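Local coordinates for Alr1010 protein (Nostoc, PDB 3URG), which probably binds calcium ions as a member of a family of small calcium-binding proteins, at residues F62-K67 against V83-M88; V100-I105 against Y113-S118. All coordinates share one frame; numbering follows the deposited sequence.

Both interactions are antiparallel beta-hairpin pairings within one five-stranded sheet, and they lie side by side: strand 77-86 of interaction 1 is the neighbour of strand 99-104 of interaction 2, joined to it by probable hydrogen bonds such as Leu86 N to Glu101 O at 2.8 Å. Each is partly buried, with valines on the inner face and Glu84, Met65, Glu101 and Thr114 on the more exposed one. Interaction 1 runs beyond its strand pair into an aromatic contact close to the sodium ion, where Phe62 lies over Gly87. Interaction 2 includes edge strand 111-116 and is mainly aliphatic, with a carboxylate oxygen of Asp104 at the edge of the Tyr113 ring.

Interaction 1 of 2, residues F62-K67 against V83-M88; sequences FPFMGK and VEVLGM
Phe62 holds CG anti to its carbonyl carbon (chi1 -55°), which sets the ring flat on Gly87, whereas Phe64 tucks CG between its backbone N and carbonyl carbon (chi1 62°) and brings the ring over Val85. Gly87 CA stands 3.3 Å from the Phe62 ring centroid, almost on the ring normal, a close CH-pi contact made where the chain turns a corner. Met88 SD approaches the same ring at its edge, 4.0 Å from Phe62 CZ, a Met-aromatic contact. Val85 CB sits over the Phe64 ring; its CG2 lies nearest Phe64 CE1 (3.6 Å) and its CG1 nearest Phe64 CZ (3.8 Å). With an alanine at Phe62, Gly87 CA and Met88 SD would probably lose their aromatic partner and a gap would open at this corner. Strands 64-72 and 77-86 form a beta hairpin, and Phe64-Val85 and Gly66-Val83 are its hydrogen-bonded pairs here: Val85 N bonds to Phe64 O at 2.6 Å and Phe64 N to Val85 O at 3.2 Å, an exchange that Gly66 and Val83 repeat. Strand 99-104 flanks strand 77-86, with Val100 against Val85; strand 120-122 borders the other partner, where Ala122 meets Phe64. Helix 45-59 closes the Phe62 end: its Asp57, a ligand of the bound sodium ion, touches both Phe62 and Met88.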
# COMPACT_ATOMS: atom_id res chain seq x y z
N PHE A 62 2.57 10.72 5.85
CA PHE A 62 3.09 11.39 4.66
C PHE A 62 3.71 12.76 4.99
O PHE A 62 3.23 13.45 5.89
CB PHE A 62 1.97 11.61 3.63
CG PHE A 62 1.25 10.35 3.24
CD1 PHE A 62 1.88 9.38 2.48
CD2 PHE A 62 -0.08 10.17 3.59
CE1 PHE A 62 1.20 8.23 2.10
CE2 PHE A 62 -0.76 9.02 3.21
CZ PHE A 62 -0.12 8.06 2.47
N PRO A 63 4.75 13.16 4.26
CA PRO A 63 5.36 12.39 3.18
C PRO A 63 6.48 11.55 3.74
O PRO A 63 6.98 11.84 4.80
CB PRO A 63 5.97 13.48 2.28
CG PRO A 63 5.99 14.76 3.13
CD PRO A 63 5.45 14.44 4.48
N PHE A 64 6.87 10.50 3.03
CA PHE A 64 8.02 9.72 3.44
C PHE A 64 8.78 9.29 2.19
O PHE A 64 8.26 9.38 1.08
CB PHE A 64 7.64 8.53 4.34
CG PHE A 64 6.74 7.50 3.67
CD1 PHE A 64 7.29 6.45 2.95
CD2 PHE A 64 5.36 7.58 3.80
CE1 PHE A 64 6.47 5.50 2.35
CE2 PHE A 64 4.54 6.64 3.21
CZ PHE A 64 5.09 5.60 2.48
N MET A 65 10.01 8.85 2.36
CA MET A 65 10.76 8.42 1.19
C MET A 65 10.73 6.91 0.99
O MET A 65 10.65 6.14 1.95
CB MET A 65 12.17 8.96 1.25
CG MET A 65 12.22 10.42 0.85
SD MET A 65 13.75 11.16 1.30
CE MET A 65 13.85 10.67 3.03
N GLY A 66 10.79 6.50 -0.26
CA GLY A 66 10.80 5.09 -0.58
C GLY A 66 11.50 4.78 -1.89
O GLY A 66 11.75 5.68 -2.70
N LYS A 67 11.85 3.51 -2.07
CA LYS A 67 12.36 3.02 -3.34
C LYS A 67 11.18 2.42 -4.07
O LYS A 67 10.54 1.50 -3.58
CB LYS A 67 13.40 1.92 -3.12
CG LYS A 67 14.66 2.33 -2.37
CD LYS A 67 15.67 1.19 -2.40
CE LYS A 67 16.32 0.95 -1.05
NZ LYS A 67 17.26 2.05 -0.66
N VAL A 83 11.89 8.21 -4.37
CA VAL A 83 10.83 9.20 -4.49
C VAL A 83 10.32 9.62 -3.14
O VAL A 83 10.57 8.94 -2.15
CB VAL A 83 9.65 8.65 -5.31
CG1 VAL A 83 10.13 8.22 -6.70
CG2 VAL A 83 8.98 7.47 -4.59
N GLU A 84 9.59 10.73 -3.10
CA GLU A 84 8.80 11.06 -1.93
C GLU A 84 7.41 10.50 -2.14
O GLU A 84 6.79 10.72 -3.18
CB GLU A 84 8.70 12.57 -1.73
CG GLU A 84 9.92 13.21 -1.12
CD GLU A 84 9.71 14.69 -0.84
OE1 GLU A 84 8.65 15.06 -0.30
OE2 GLU A 84 10.62 15.48 -1.16
N VAL A 85 6.91 9.75 -1.16
CA VAL A 85 5.55 9.27 -1.21
C VAL A 85 4.67 10.34 -0.57
O VAL A 85 4.78 10.62 0.62
CB VAL A 85 5.41 7.95 -0.46
CG1 VAL A 85 4.02 7.39 -0.64
CG2 VAL A 85 6.47 6.97 -0.95
N LEU A 86 3.79 10.94 -1.39
CA LEU A 86 3.06 12.15 -1.01
C LEU A 86 1.72 11.89 -0.33
O LEU A 86 1.24 12.72 0.45
CB LEU A 86 2.82 13.01 -2.25
CG LEU A 86 3.93 13.97 -2.72
CD1 LEU A 86 5.30 13.64 -2.13
CD2 LEU A 86 3.98 14.02 -4.23
N GLY A 87 1.10 10.76 -0.63
CA GLY A 87 -0.21 10.45 -0.08
C GLY A 87 -0.86 9.34 -0.88
O GLY A 87 -0.25 8.81 -1.80
N MET A 88 -2.09 8.98 -0.51
CA MET A 88 -2.84 8.01 -1.28
C MET A 88 -3.15 8.64 -2.63
O MET A 88 -3.36 9.85 -2.71
CB MET A 88 -4.15 7.63 -0.58
CG MET A 88 -3.96 7.08 0.83
SD MET A 88 -2.84 5.65 0.85
CE MET A 88 -3.82 4.39 0.04

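Interaction 2 of 2, residues V100-I105 against Y113-S118; sequences VEVADI and YTAKLS
Val100 and Val102 each exchange a pair of backbone hydrogen bonds with the strand opposite, Val100 with Ala115 and Val102 with Tyr113. Val100 N donates to Ala115 O at 2.7 Å and Ala115 N returns a bond to Val100 O; Tyr113 N reaches Val102 O at 2.8 Å, and Val102 N reaches Tyr113 O at 3.0 Å. Between these pairs lies the non-hydrogen-bonded pair Glu101 and Thr114, where Glu101 CA makes a CA-H...O contact with Tyr113 O at 3.4 Å.

The apolar contacts gather on the face that carries the valines. Val102 divides its methyls: CG1, anti to the carbonyl carbon (chi1 -49°), lies 4.1 Å from Ala115 CB, while CG2 meets Tyr113 CB at 3.9 Å. Farther along, Val100 CG1 touches Leu117 CD1 at 4.1 Å, carrying the contact past the end of strand 111-116 into the 3-10 segment that follows.

A polar group meets an aromatic edge at the other end. Asp104 OD1 lies in the plane of the Tyr113 ring, 3.3 Å from Tyr113 CE2, with carboxylate and ring planes 51° apart. The other oxygen, OD2, forms a salt bridge with Lys81, which would probably help to fix the carboxylate's rotation.

This hairpin forms one margin of the sheet, with strand 99-104 between 111-116 and 77-86. On its inner side strand 99-104 meets strand 77-86, where Val102 touches Val83, and Trp68 of strand 64-72 packs against Val102, Ala115 and the Tyr113 ring.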
# COMPACT_ATOMS: atom_id res chain seq x y z
N VAL A 100 -0.51 4.87 -4.27
CA VAL A 100 -0.09 6.10 -3.65
C VAL A 100 0.48 7.02 -4.71
O VAL A 100 0.91 6.57 -5.78
CB VAL A 100 0.98 5.86 -2.57
CG1 VAL A 100 0.36 5.12 -1.35
CG2 VAL A 100 2.15 5.08 -3.16
N GLU A 101 0.49 8.30 -4.42
CA GLU A 101 1.15 9.24 -5.30
C GLU A 101 2.57 9.49 -4.84
O GLU A 101 2.81 9.70 -3.65
CB GLU A 101 0.41 10.56 -5.30
CG GLU A 101 1.34 11.69 -5.57
CD GLU A 101 0.60 12.97 -5.71
OE1 GLU A 101 1.23 14.01 -6.00
OE2 GLU A 101 -0.63 12.92 -5.51
N VAL A 102 3.51 9.48 -5.78
CA VAL A 102 4.94 9.65 -5.49
C VAL A 102 5.54 10.71 -6.40
O VAL A 102 5.07 10.90 -7.52
CB VAL A 102 5.73 8.33 -5.64
CG1 VAL A 102 5.00 7.19 -4.88
CG2 VAL A 102 5.89 7.94 -7.11
N ALA A 103 6.58 11.40 -5.93
CA ALA A 103 7.21 12.45 -6.73
C ALA A 103 8.71 12.28 -6.75
O ALA A 103 9.32 11.99 -5.72
CB ALA A 103 6.85 13.83 -6.18
N ASP A 104 9.33 12.44 -7.92
CA ASP A 104 10.77 12.62 -7.89
C ASP A 104 11.07 14.10 -8.03
O ASP A 104 10.58 14.77 -8.94
CB ASP A 104 11.55 11.72 -8.88
CG ASP A 104 11.19 11.98 -10.32
OD1 ASP A 104 10.00 12.21 -10.61
OD2 ASP A 104 12.10 11.92 -11.17
N ILE A 105 11.82 14.61 -7.07
CA ILE A 105 12.01 16.04 -6.92
C ILE A 105 13.33 16.49 -7.56
O ILE A 105 13.73 17.64 -7.45
CB ILE A 105 11.99 16.39 -5.43
CG1 ILE A 105 13.10 15.62 -4.72
CG2 ILE A 105 10.64 16.02 -4.84
CD1 ILE A 105 13.22 15.96 -3.27
N TYR A 113 3.78 10.65 -10.01
CA TYR A 113 3.36 9.37 -10.58
C TYR A 113 2.38 8.67 -9.65
O TYR A 113 2.29 9.00 -8.47
CB TYR A 113 4.56 8.44 -10.77
CG TYR A 113 5.67 8.96 -11.65
CD1 TYR A 113 5.78 8.56 -12.98
CD2 TYR A 113 6.64 9.83 -11.14
CE1 TYR A 113 6.82 9.04 -13.80
CE2 TYR A 113 7.68 10.31 -11.94
CZ TYR A 113 7.77 9.91 -13.26
OH TYR A 113 8.79 10.39 -14.05
N THR A 114 1.66 7.70 -10.19
CA THR A 114 0.84 6.82 -9.36
C THR A 114 1.56 5.49 -9.27
O THR A 114 1.95 4.92 -10.29
CB THR A 114 -0.55 6.63 -9.97
OG1 THR A 114 -1.18 7.91 -10.09
CG2 THR A 114 -1.39 5.74 -9.10
N ALA A 115 1.77 5.01 -8.05
CA ALA A 115 2.48 3.76 -7.82
C ALA A 115 1.66 2.86 -6.90
O ALA A 115 1.00 3.34 -5.96
CB ALA A 115 3.84 4.04 -7.18
N LYS A 116 1.71 1.55 -7.17
CA LYS A 116 1.19 0.55 -6.25
C LYS A 116 2.00 0.56 -4.94
O LYS A 116 3.23 0.47 -4.97
CB LYS A 116 1.25 -0.84 -6.88
CG LYS A 116 0.49 -0.95 -8.18
CD LYS A 116 0.13 -2.37 -8.54
CE LYS A 116 1.26 -3.10 -9.23
NZ LYS A 116 0.72 -4.22 -10.04
N LEU A 117 1.32 0.66 -3.80
CA LEU A 117 2.01 0.60 -2.51
C LEU A 117 2.87 -0.66 -2.42
O LEU A 117 3.94 -0.66 -1.82
CB LEU A 117 1.00 0.65 -1.36
CG LEU A 117 1.58 0.78 0.05
CD1 LEU A 117 2.48 2.00 0.16
CD2 LEU A 117 0.46 0.86 1.09
N SER A 118 2.41 -1.75 -3.03
CA SER A 118 3.11 -3.03 -2.96
C SER A 118 4.46 -3.00 -3.68
O SER A 118 5.26 -3.93 -3.55
CB SER A 118 2.24 -4.15 -3.54
OG SER A 118 2.02 -3.94 -4.92